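Local coordinates for putative surface-anchored fimbrial subunit (Corynebacterium diphtheriae, PDB 3HR6), which forms the shaft of cell-surface pili as the major pilin, a rod of tandem Ig-like modules carrying isopeptide and disulfide bonds, at residues A[41-46]-A[77-82]; A[98-103]-A[116-121]; A[7-12]-A[37-42]; A[110-115]-A[142-147]. All blocks are in the same frame, centred on the assembly; numbering follows the deposited sequence.

Overall arrangement
Contacts 1, 2 and 3 sit together in the N-terminal Ig-like module, and contact 4 lies where that module runs into the next. Strand 38-44 is the common element: contact 1 pairs one of its edges with 77-82, its other edge bonds to strand 97-103 of contact 2 (Leu100 N to Tyr42 O, 2.7 Å), and in contact 3 its inward side chains meet 7-12. The centres of contacts 1 and 2 are about 8 Å apart, those of 2 and 3 about 9 Å. Contact 4 is about 21 Å from contact 2, centre to centre, yet Gln103 OE1 reaches Ser114 N at 2.9 Å. All four lie away from the calcium site and the Cys333-Cys393 disulfide.

Contact 1: A[41-46]-A[77-82]; sequences LYRVNE and TKVATK
Leu41 O faces two successive backbone N-H groups of the neighbouring strand. Val79 N donates to Leu41 O at 2.8 Å. A weak bond from Ala80 N reaches the same Leu41 O at 3.4 Å. The Val79 donor stands 18° out of the carbonyl plane, and Val79 CB also packs against this oxygen. Two residues facing one make a classic beta bulge, which shifts the antiparallel register of strands 38-44 and 76-83 in the N-terminal Ig-like module by one residue. On one side of the bulge Leu41 N bonds to Ala80 O; on the other Thr77 pairs with Arg43 through both of its backbone polar atoms, Thr77 O taking Arg43 N at 2.7 Å and Thr77 N giving to Arg43 O at 2.9 Å. Val79 CG2, anti to the carbonyl carbon and beside the backbone N, lies over one face of the Arg43 guanidinium, 3.9 Å from Arg43 NH2. That nitrogen is bonded to Tyr99 OH. Leu41 CD2 approaches Val79 CB, and the leucine side chain also packs on Phe91, Leu94 and Tyr99. On the opposite face of the sheet, the Tyr42 ring brings CD1 to 3.4 Å from Lys78 CA, with Thr77 C at its edge.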
# COMPACT_ATOMS: atom_id res chain seq x y z
N LEU A 41 -1.00 11.91 -27.41
CA LEU A 41 -1.59 12.31 -28.67
C LEU A 41 -1.00 11.47 -29.80
O LEU A 41 0.21 11.36 -29.94
CB LEU A 41 -1.35 13.80 -28.92
CG LEU A 41 -2.11 14.39 -30.12
CD1 LEU A 41 -3.63 14.50 -29.84
CD2 LEU A 41 -1.52 15.75 -30.51
N TYR A 42 -1.87 10.84 -30.59
CA TYR A 42 -1.52 10.14 -31.82
C TYR A 42 -2.18 10.79 -33.02
O TYR A 42 -3.33 11.27 -32.92
CB TYR A 42 -2.05 8.70 -31.78
CG TYR A 42 -1.44 7.83 -30.70
CD1 TYR A 42 -0.28 7.11 -30.97
CD2 TYR A 42 -2.02 7.71 -29.45
CE1 TYR A 42 0.30 6.31 -30.03
CE2 TYR A 42 -1.46 6.90 -28.49
CZ TYR A 42 -0.28 6.21 -28.79
OH TYR A 42 0.32 5.40 -27.88
N ARG A 43 -1.49 10.77 -34.15
CA ARG A 43 -2.09 11.16 -35.44
C ARG A 43 -2.70 9.92 -36.10
O ARG A 43 -2.10 8.86 -36.09
CB ARG A 43 -1.05 11.77 -36.37
CG ARG A 43 -1.62 12.17 -37.75
CD ARG A 43 -0.69 13.10 -38.52
NE ARG A 43 -0.24 14.20 -37.67
CZ ARG A 43 1.00 14.36 -37.18
NH1 ARG A 43 1.98 13.50 -37.46
NH2 ARG A 43 1.25 15.41 -36.39
N VAL A 44 -3.92 10.06 -36.62
CA VAL A 44 -4.54 8.96 -37.37
C VAL A 44 -3.97 8.94 -38.77
O VAL A 44 -4.13 9.88 -39.55
CB VAL A 44 -6.06 9.06 -37.38
CG1 VAL A 44 -6.67 7.88 -38.15
CG2 VAL A 44 -6.58 9.07 -35.96
N ASN A 45 -3.28 7.85 -39.10
CA ASN A 45 -2.62 7.75 -40.39
C ASN A 45 -3.61 7.75 -41.54
O ASN A 45 -4.69 7.16 -41.45
CB ASN A 45 -1.75 6.48 -40.46
CG ASN A 45 -0.62 6.52 -39.48
OD1 ASN A 45 0.09 5.52 -39.30
ND2 ASN A 45 -0.42 7.66 -38.84
N GLU A 46 -3.22 8.46 -42.60
CA GLU A 46 -3.92 8.40 -43.88
C GLU A 46 -5.38 8.77 -43.79
O GLU A 46 -6.24 8.09 -44.33
CB GLU A 46 -3.81 7.01 -44.48
CG GLU A 46 -2.45 6.39 -44.33
CD GLU A 46 -2.32 5.16 -45.18
OE1 GLU A 46 -2.29 4.04 -44.62
OE2 GLU A 46 -2.29 5.32 -46.42
N THR A 77 0.17 7.16 -35.51
CA THR A 77 1.55 7.54 -35.19
C THR A 77 1.57 8.46 -33.98
O THR A 77 0.90 9.50 -33.97
CB THR A 77 2.18 8.29 -36.38
OG1 THR A 77 1.96 7.55 -37.60
CG2 THR A 77 3.67 8.50 -36.17
N LYS A 78 2.36 8.09 -32.96
CA LYS A 78 2.51 8.89 -31.73
C LYS A 78 3.12 10.25 -32.06
O LYS A 78 4.03 10.34 -32.88
CB LYS A 78 3.36 8.16 -30.67
CG LYS A 78 3.55 8.97 -29.37
CD LYS A 78 4.27 8.22 -28.27
CE LYS A 78 4.90 9.22 -27.29
NZ LYS A 78 5.45 8.66 -26.03
N VAL A 79 2.57 11.30 -31.43
CA VAL A 79 3.09 12.66 -31.56
C VAL A 79 3.83 13.06 -30.30
O VAL A 79 4.98 13.49 -30.35
CB VAL A 79 1.96 13.69 -31.78
CG1 VAL A 79 2.56 15.08 -31.84
CG2 VAL A 79 1.14 13.40 -33.03
N ALA A 80 3.16 12.93 -29.16
CA ALA A 80 3.75 13.31 -27.90
C ALA A 80 2.91 12.79 -26.75
O ALA A 80 1.80 12.31 -26.94
CB ALA A 80 3.89 14.81 -27.79
N THR A 81 3.50 12.85 -25.57
CA THR A 81 2.79 12.53 -24.36
C THR A 81 3.07 13.61 -23.33
O THR A 81 4.18 14.12 -23.24
CB THR A 81 3.19 11.13 -23.82
OG1 THR A 81 2.36 10.78 -22.71
CG2 THR A 81 4.66 11.07 -23.41
N LYS A 82 2.04 13.99 -22.58
CA LYS A 82 2.26 14.90 -21.45
C LYS A 82 1.16 14.84 -20.41
O LYS A 82 0.09 14.28 -20.62
CB LYS A 82 2.44 16.34 -21.91
CG LYS A 82 1.29 16.91 -22.64
CD LYS A 82 1.60 18.33 -23.19
CE LYS A 82 2.56 18.31 -24.36
NZ LYS A 82 2.89 19.67 -24.88

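Contact 2: A[98-103]-A[116-121]; sequences LYLVVQ and PFLVAA
Tyr99 O is gripped by two neighbouring groups of the facing strand: Val119 N donates to it at 2.8 Å, and Leu118 CA brings its hydrogen up at 3.2 Å. The amide comes in tilted 35° from the carbonyl plane. Tyr99 N returns the bond to Val119 O, an oxygen that also lies in the plane of the Tyr99 ring, at its edge. Two residues along, Val101 and Phe117 form the next hydrogen-bonded pair; Val101 N to Phe117 O is nearly straight, 171° at the hydrogen, while the return bond from Phe117 N to Val101 O is longer at 3.2 Å. This is regular antiparallel pairing of strands 97-103 and 117-124 within the N-terminal Ig-like module. Phe117 CG sits between the backbone N and the carbonyl carbon (chi1 66°), the crowded position, and the ring lies alongside Val101, both side chains pointing the same way. Val101 CB stands over the ring face, 3.9 Å from its centroid and offset toward the rim, a CH-pi contact, and Val101 CG1 comes within 3.6 Å of Phe117 CE2. Val101 CG2 reaches past to Val119 CG2, while Val137 and Pro139 also touch the phenylalanine. On the other face, Leu100 CD1 touches Leu118 CD2 and, at 4.0 Å, Pro116 CB. Across the two segments, then, the polar bonding is confined to the backbone and the side chains that meet do so through hydrocarbon, the Tyr99 hydroxyl bonding outside, to Thr95 O.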
# COMPACT_ATOMS: atom_id res chain seq x y z
N LEU A 98 -6.56 14.23 -38.37
CA LEU A 98 -7.41 13.56 -37.38
C LEU A 98 -6.49 13.02 -36.29
O LEU A 98 -5.49 12.36 -36.58
CB LEU A 98 -8.22 12.40 -38.00
CG LEU A 98 -9.25 11.68 -37.10
CD1 LEU A 98 -10.34 12.63 -36.64
CD2 LEU A 98 -9.88 10.47 -37.82
N TYR A 99 -6.82 13.32 -35.03
CA TYR A 99 -6.00 12.87 -33.91
C TYR A 99 -6.73 11.91 -33.00
O TYR A 99 -7.95 11.86 -32.96
CB TYR A 99 -5.45 14.05 -33.11
CG TYR A 99 -4.41 14.83 -33.89
CD1 TYR A 99 -3.07 14.48 -33.82
CD2 TYR A 99 -4.76 15.92 -34.70
CE1 TYR A 99 -2.11 15.18 -34.53
CE2 TYR A 99 -3.79 16.63 -35.41
CZ TYR A 99 -2.47 16.26 -35.32
OH TYR A 99 -1.48 16.92 -36.03
N LEU A 100 -5.96 11.14 -32.26
CA LEU A 100 -6.50 10.25 -31.25
C LEU A 100 -5.81 10.58 -29.93
O LEU A 100 -4.58 10.62 -29.85
CB LEU A 100 -6.30 8.78 -31.67
CG LEU A 100 -6.79 7.76 -30.64
CD1 LEU A 100 -8.27 7.54 -30.80
CD2 LEU A 100 -5.98 6.44 -30.79
N VAL A 101 -6.62 10.88 -28.92
CA VAL A 101 -6.13 11.24 -27.60
C VAL A 101 -6.32 10.03 -26.69
O VAL A 101 -7.44 9.54 -26.52
CB VAL A 101 -6.89 12.48 -27.02
CG1 VAL A 101 -6.55 12.69 -25.54
CG2 VAL A 101 -6.58 13.73 -27.85
N VAL A 102 -5.23 9.57 -26.09
CA VAL A 102 -5.27 8.39 -25.23
C VAL A 102 -4.84 8.77 -23.82
O VAL A 102 -3.69 9.10 -23.59
CB VAL A 102 -4.37 7.24 -25.75
CG1 VAL A 102 -4.39 6.04 -24.79
CG2 VAL A 102 -4.83 6.80 -27.14
N GLN A 103 -5.75 8.73 -22.86
CA GLN A 103 -5.31 8.86 -21.47
C GLN A 103 -4.55 7.61 -21.06
O GLN A 103 -4.95 6.49 -21.37
CB GLN A 103 -6.46 9.06 -20.48
CG GLN A 103 -5.91 9.47 -19.12
CD GLN A 103 -6.96 9.92 -18.12
OE1 GLN A 103 -8.17 9.95 -18.40
NE2 GLN A 103 -6.49 10.30 -16.92
N PRO A 116 -9.92 6.08 -25.25
CA PRO A 116 -9.44 6.82 -26.41
C PRO A 116 -10.55 7.51 -27.18
O PRO A 116 -11.68 7.01 -27.23
CB PRO A 116 -8.79 5.73 -27.27
CG PRO A 116 -8.45 4.67 -26.30
CD PRO A 116 -9.54 4.65 -25.33
N PHE A 117 -10.25 8.67 -27.75
CA PHE A 117 -11.23 9.38 -28.53
C PHE A 117 -10.59 10.20 -29.63
O PHE A 117 -9.45 10.60 -29.54
CB PHE A 117 -12.11 10.25 -27.62
CG PHE A 117 -11.38 11.39 -26.95
CD1 PHE A 117 -11.39 12.66 -27.50
CD2 PHE A 117 -10.73 11.20 -25.75
CE1 PHE A 117 -10.72 13.71 -26.91
CE2 PHE A 117 -10.05 12.23 -25.14
CZ PHE A 117 -10.08 13.50 -25.69
N LEU A 118 -11.36 10.44 -30.68
CA LEU A 118 -10.89 11.14 -31.87
C LEU A 118 -11.13 12.64 -31.71
O LEU A 118 -12.13 13.07 -31.10
CB LEU A 118 -11.62 10.63 -33.10
CG LEU A 118 -11.40 9.17 -33.53
CD1 LEU A 118 -12.46 8.74 -34.55
CD2 LEU A 118 -9.99 8.99 -34.05
N VAL A 119 -10.20 13.43 -32.25
CA VAL A 119 -10.31 14.90 -32.31
C VAL A 119 -9.76 15.36 -33.65
O VAL A 119 -8.60 15.12 -33.95
CB VAL A 119 -9.46 15.61 -31.22
CG1 VAL A 119 -9.78 17.07 -31.19
CG2 VAL A 119 -9.69 14.99 -29.83
N ALA A 120 -10.59 16.04 -34.41
CA ALA A 120 -10.14 16.69 -35.63
C ALA A 120 -9.50 18.05 -35.29
O ALA A 120 -9.96 18.75 -34.38
CB ALA A 120 -11.32 16.88 -36.60
N ALA A 121 -8.46 18.42 -36.02
CA ALA A 121 -7.90 19.76 -35.89
C ALA A 121 -7.43 20.21 -37.25
O ALA A 121 -6.74 19.46 -37.93
CB ALA A 121 -6.77 19.80 -34.85

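Contact 3: A[7-12]-A[37-42]; sequences IAVHAL and MSFTLY
Val9 and Phe39 meet across the interior of the Ig-like module, where strands 5-13 and 38-44 belong to facing layers; the CA atoms of these two residues are 8.1 Å apart, so side chains alone bridge the gap. Val9 CG1 is anti to the backbone N, and this methyl stands squarely over the Phe39 ring, 3.6 Å from the centroid and 8° off the normal. Phe39 CG is anti to the carbonyl carbon (chi1 -68°), and chi2 of -91° sets the plane of its ring. Val9 CG1 is almost equally far from all six ring carbons, a CH-pi contact over the centre, whereas Ala11 CB approaches the same ring in its plane, at the edge, 3.8 Å from Phe39 CE2. Ile7, Val9 and Ala11 all point inward, and Pro139 and Val101 also pack on the phenylalanine. Toward one end, Ile7 CD1 and Leu41 CD1 touch at 3.9 Å as the two side chains pass at a slant. At the other, the Met37 chain bends at chi2, and its sulfur packs against Val111. The shortest approach of the contact falls at the base of that chain, where Ala11 CB lies 3.6 Å from Met37 CB.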
# COMPACT_ATOMS: atom_id res chain seq x y z
N ILE A 7 -4.40 21.07 -29.79
CA ILE A 7 -5.41 20.38 -28.99
C ILE A 7 -5.08 20.58 -27.52
O ILE A 7 -4.01 20.17 -27.05
CB ILE A 7 -5.53 18.89 -29.36
CG1 ILE A 7 -5.98 18.75 -30.82
CG2 ILE A 7 -6.55 18.19 -28.45
CD1 ILE A 7 -5.59 17.45 -31.45
N ALA A 8 -6.01 21.19 -26.80
CA ALA A 8 -5.91 21.39 -25.37
C ALA A 8 -6.79 20.33 -24.71
O ALA A 8 -8.04 20.37 -24.86
CB ALA A 8 -6.40 22.78 -25.03
N VAL A 9 -6.16 19.39 -24.01
CA VAL A 9 -6.88 18.35 -23.29
C VAL A 9 -7.08 18.78 -21.84
O VAL A 9 -6.13 18.95 -21.10
CB VAL A 9 -6.13 16.99 -23.31
CG1 VAL A 9 -6.98 15.93 -22.64
CG2 VAL A 9 -5.76 16.56 -24.72
N HIS A 10 -8.35 18.85 -21.44
CA HIS A 10 -8.74 19.10 -20.06
C HIS A 10 -9.30 17.82 -19.43
O HIS A 10 -10.34 17.32 -19.84
CB HIS A 10 -9.79 20.20 -20.02
CG HIS A 10 -9.40 21.46 -20.73
ND1 HIS A 10 -8.54 22.39 -20.17
CD2 HIS A 10 -9.72 21.93 -21.95
CE1 HIS A 10 -8.38 23.39 -21.01
NE2 HIS A 10 -9.08 23.14 -22.10
N ALA A 11 -8.64 17.32 -18.40
CA ALA A 11 -9.01 16.08 -17.79
C ALA A 11 -10.00 16.35 -16.69
O ALA A 11 -9.65 16.90 -15.67
CB ALA A 11 -7.75 15.41 -17.23
N LEU A 12 -11.26 15.99 -16.93
CA LEU A 12 -12.33 16.25 -15.97
C LEU A 12 -12.60 15.04 -15.10
O LEU A 12 -12.70 13.90 -15.60
CB LEU A 12 -13.60 16.58 -16.75
CG LEU A 12 -13.74 18.06 -17.10
CD1 LEU A 12 -12.46 18.74 -17.55
CD2 LEU A 12 -14.93 18.28 -18.04
N MET A 37 -2.71 14.38 -15.06
CA MET A 37 -3.34 13.33 -15.85
C MET A 37 -2.56 13.22 -17.14
O MET A 37 -2.28 14.23 -17.79
CB MET A 37 -4.82 13.63 -16.08
CG MET A 37 -5.62 13.66 -14.80
SD MET A 37 -5.81 12.04 -14.06
CE MET A 37 -4.64 12.06 -12.69
N SER A 38 -2.21 11.99 -17.52
CA SER A 38 -1.25 11.74 -18.58
C SER A 38 -1.97 11.32 -19.84
O SER A 38 -2.79 10.41 -19.83
CB SER A 38 -0.28 10.64 -18.13
OG SER A 38 0.57 10.31 -19.21
N PHE A 39 -1.65 11.99 -20.94
CA PHE A 39 -2.25 11.74 -22.21
C PHE A 39 -1.20 11.60 -23.27
O PHE A 39 -0.22 12.34 -23.28
CB PHE A 39 -3.15 12.90 -22.60
CG PHE A 39 -4.36 13.01 -21.75
CD1 PHE A 39 -5.55 12.37 -22.09
CD2 PHE A 39 -4.33 13.78 -20.61
CE1 PHE A 39 -6.67 12.47 -21.28
CE2 PHE A 39 -5.42 13.90 -19.81
CZ PHE A 39 -6.61 13.24 -20.15
N THR A 40 -1.44 10.67 -24.18
CA THR A 40 -0.67 10.59 -25.40
C THR A 40 -1.56 11.03 -26.59
O THR A 40 -2.71 10.59 -26.73
CB THR A 40 -0.10 9.18 -25.60
OG1 THR A 40 0.73 8.86 -24.48
CG2 THR A 40 0.73 9.09 -26.87
N LEU A 41 -1.00 11.91 -27.41
CA LEU A 41 -1.59 12.31 -28.67
C LEU A 41 -1.00 11.47 -29.80
O LEU A 41 0.21 11.36 -29.94
CB LEU A 41 -1.35 13.80 -28.92
CG LEU A 41 -2.11 14.39 -30.12
CD1 LEU A 41 -3.63 14.50 -29.84
CD2 LEU A 41 -1.52 15.75 -30.51
N TYR A 42 -1.87 10.84 -30.59
CA TYR A 42 -1.52 10.14 -31.82
C TYR A 42 -2.18 10.79 -33.02
O TYR A 42 -3.33 11.27 -32.92
CB TYR A 42 -2.05 8.70 -31.78
CG TYR A 42 -1.44 7.83 -30.70
CD1 TYR A 42 -0.28 7.11 -30.97
CD2 TYR A 42 -2.02 7.71 -29.45
CE1 TYR A 42 0.30 6.31 -30.03
CE2 TYR A 42 -1.46 6.90 -28.49
CZ TYR A 42 -0.28 6.21 -28.79
OH TYR A 42 0.32 5.40 -27.88

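Contact 4: A[110-115]-A[142-147]; sequences AVVRSQ and QALSEP
Val112 and Gln142 form the close part of this contact, a hydrogen-bonded antiparallel pair. Val112 N gives to Gln142 O at 2.8 Å, nearly along the C=O axis, and Gln142 N returns a bond to Val112 O at 3.0 Å, in the carbonyl plane and on a lone pair. Val111 CB packs on the same Gln142 O, at 3.4 Å. The Gln142 chain turns at chi2 (81°), and the amide beyond is anchored elsewhere: NE2 bonds to Gly14 O, and OE1, 4.0 Å from Val112 CG1, accepts from Ala179 N. Beyond this pair the strands part, and water takes over. Water 1 donates to Ala110 O at 2.6 Å and accepts from Leu144 N at 3.0 Å, so it stands in for a direct backbone bond. Away from this water, Leu144 CD1 reaches Ala110 CB at 4.0 Å, a looser apolar touch. A second water lies 2.6 Å from Gln142 OE1, between that oxygen and the carbonyl of Arg113. The short strand 111-112 thus pairs with the last residues of strand 131-143, just where the chain leaves the N-terminal module. Arg113 makes a salt bridge to Glu185, Ala110 packs on Met297, and Pro147 lies against that methionine and against Val171 and Thr173 of strand 166-174, which places the contact at the junction with the following module.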
# COMPACT_ATOMS: atom_id res chain seq x y z
N ALA A 110 -3.52 7.61 -9.71
CA ALA A 110 -4.27 6.58 -10.38
C ALA A 110 -5.76 6.94 -10.46
O ALA A 110 -6.37 7.38 -9.48
CB ALA A 110 -4.09 5.27 -9.66
N VAL A 111 -6.30 6.81 -11.66
CA VAL A 111 -7.74 7.01 -11.93
C VAL A 111 -8.30 5.92 -12.87
O VAL A 111 -7.55 5.25 -13.57
CB VAL A 111 -7.98 8.40 -12.57
CG1 VAL A 111 -7.55 9.58 -11.66
CG2 VAL A 111 -7.25 8.50 -13.95
N VAL A 112 -9.64 5.87 -12.99
CA VAL A 112 -10.29 5.10 -14.02
C VAL A 112 -10.29 6.03 -15.23
O VAL A 112 -11.02 7.03 -15.28
CB VAL A 112 -11.72 4.66 -13.64
CG1 VAL A 112 -12.34 3.79 -14.73
CG2 VAL A 112 -11.68 3.89 -12.28
N ARG A 113 -9.41 5.73 -16.16
CA ARG A 113 -9.05 6.64 -17.24
C ARG A 113 -10.10 6.74 -18.29
O ARG A 113 -10.92 5.84 -18.46
CB ARG A 113 -7.72 6.23 -17.87
CG ARG A 113 -7.74 4.86 -18.48
CD ARG A 113 -6.50 4.65 -19.33
NE ARG A 113 -6.33 3.25 -19.70
CZ ARG A 113 -5.36 2.80 -20.49
NH1 ARG A 113 -4.49 3.64 -21.02
NH2 ARG A 113 -5.28 1.49 -20.75
N SER A 114 -10.04 7.85 -19.02
CA SER A 114 -10.86 8.08 -20.17
C SER A 114 -10.49 7.08 -21.26
O SER A 114 -9.33 6.71 -21.37
CB SER A 114 -10.65 9.50 -20.70
OG SER A 114 -10.84 10.48 -19.68
N GLN A 115 -11.48 6.66 -22.02
CA GLN A 115 -11.26 5.87 -23.22
C GLN A 115 -10.60 6.73 -24.30
O GLN A 115 -10.71 7.97 -24.28
CB GLN A 115 -12.59 5.37 -23.78
CG GLN A 115 -13.46 4.70 -22.74
CD GLN A 115 -12.86 3.43 -22.28
OE1 GLN A 115 -12.47 2.60 -23.11
NE2 GLN A 115 -12.79 3.24 -20.96
N GLN A 142 -12.63 8.91 -13.60
CA GLN A 142 -13.17 8.77 -12.25
C GLN A 142 -12.05 8.47 -11.30
O GLN A 142 -11.15 7.72 -11.58
CB GLN A 142 -14.28 7.70 -12.17
CG GLN A 142 -15.56 8.01 -12.97
CD GLN A 142 -15.48 7.68 -14.43
OE1 GLN A 142 -15.19 6.55 -14.82
NE2 GLN A 142 -15.73 8.69 -15.28
N ALA A 143 -12.13 9.11 -10.14
CA ALA A 143 -11.14 8.94 -9.11
C ALA A 143 -11.28 7.57 -8.41
O ALA A 143 -12.36 6.99 -8.33
CB ALA A 143 -11.27 10.08 -8.08
N LEU A 144 -10.15 7.13 -7.89
CA LEU A 144 -10.04 5.99 -6.99
C LEU A 144 -9.82 6.54 -5.58
O LEU A 144 -8.95 7.39 -5.34
CB LEU A 144 -8.87 5.11 -7.39
CG LEU A 144 -9.15 4.27 -8.64
CD1 LEU A 144 -7.85 3.88 -9.34
CD2 LEU A 144 -9.97 3.09 -8.22
N SER A 145 -10.59 6.03 -4.64
CA SER A 145 -10.44 6.42 -3.24
C SER A 145 -9.25 5.71 -2.65
O SER A 145 -8.95 4.59 -3.05
CB SER A 145 -11.68 5.99 -2.45
OG SER A 145 -12.82 6.68 -2.94
N GLU A 146 -8.62 6.34 -1.66
CA GLU A 146 -7.47 5.72 -1.01
C GLU A 146 -7.93 4.51 -0.20
O GLU A 146 -8.71 4.70 0.74
CB GLU A 146 -6.84 6.74 -0.05
CG GLU A 146 -5.70 6.18 0.82
CD GLU A 146 -5.18 7.22 1.80
OE1 GLU A 146 -5.78 7.39 2.89
OE2 GLU A 146 -4.23 7.89 1.42
N PRO A 147 -7.41 3.31 -0.52
CA PRO A 147 -7.78 2.14 0.31
C PRO A 147 -7.36 2.31 1.75
O PRO A 147 -6.38 3.01 2.07
CB PRO A 147 -6.99 0.98 -0.32
CG PRO A 147 -6.83 1.43 -1.81
CD PRO A 147 -6.55 2.93 -1.64
O HOH W 1 -7.82 9.05 -8.11
O HOH W 2 -13.75 6.06 -16.93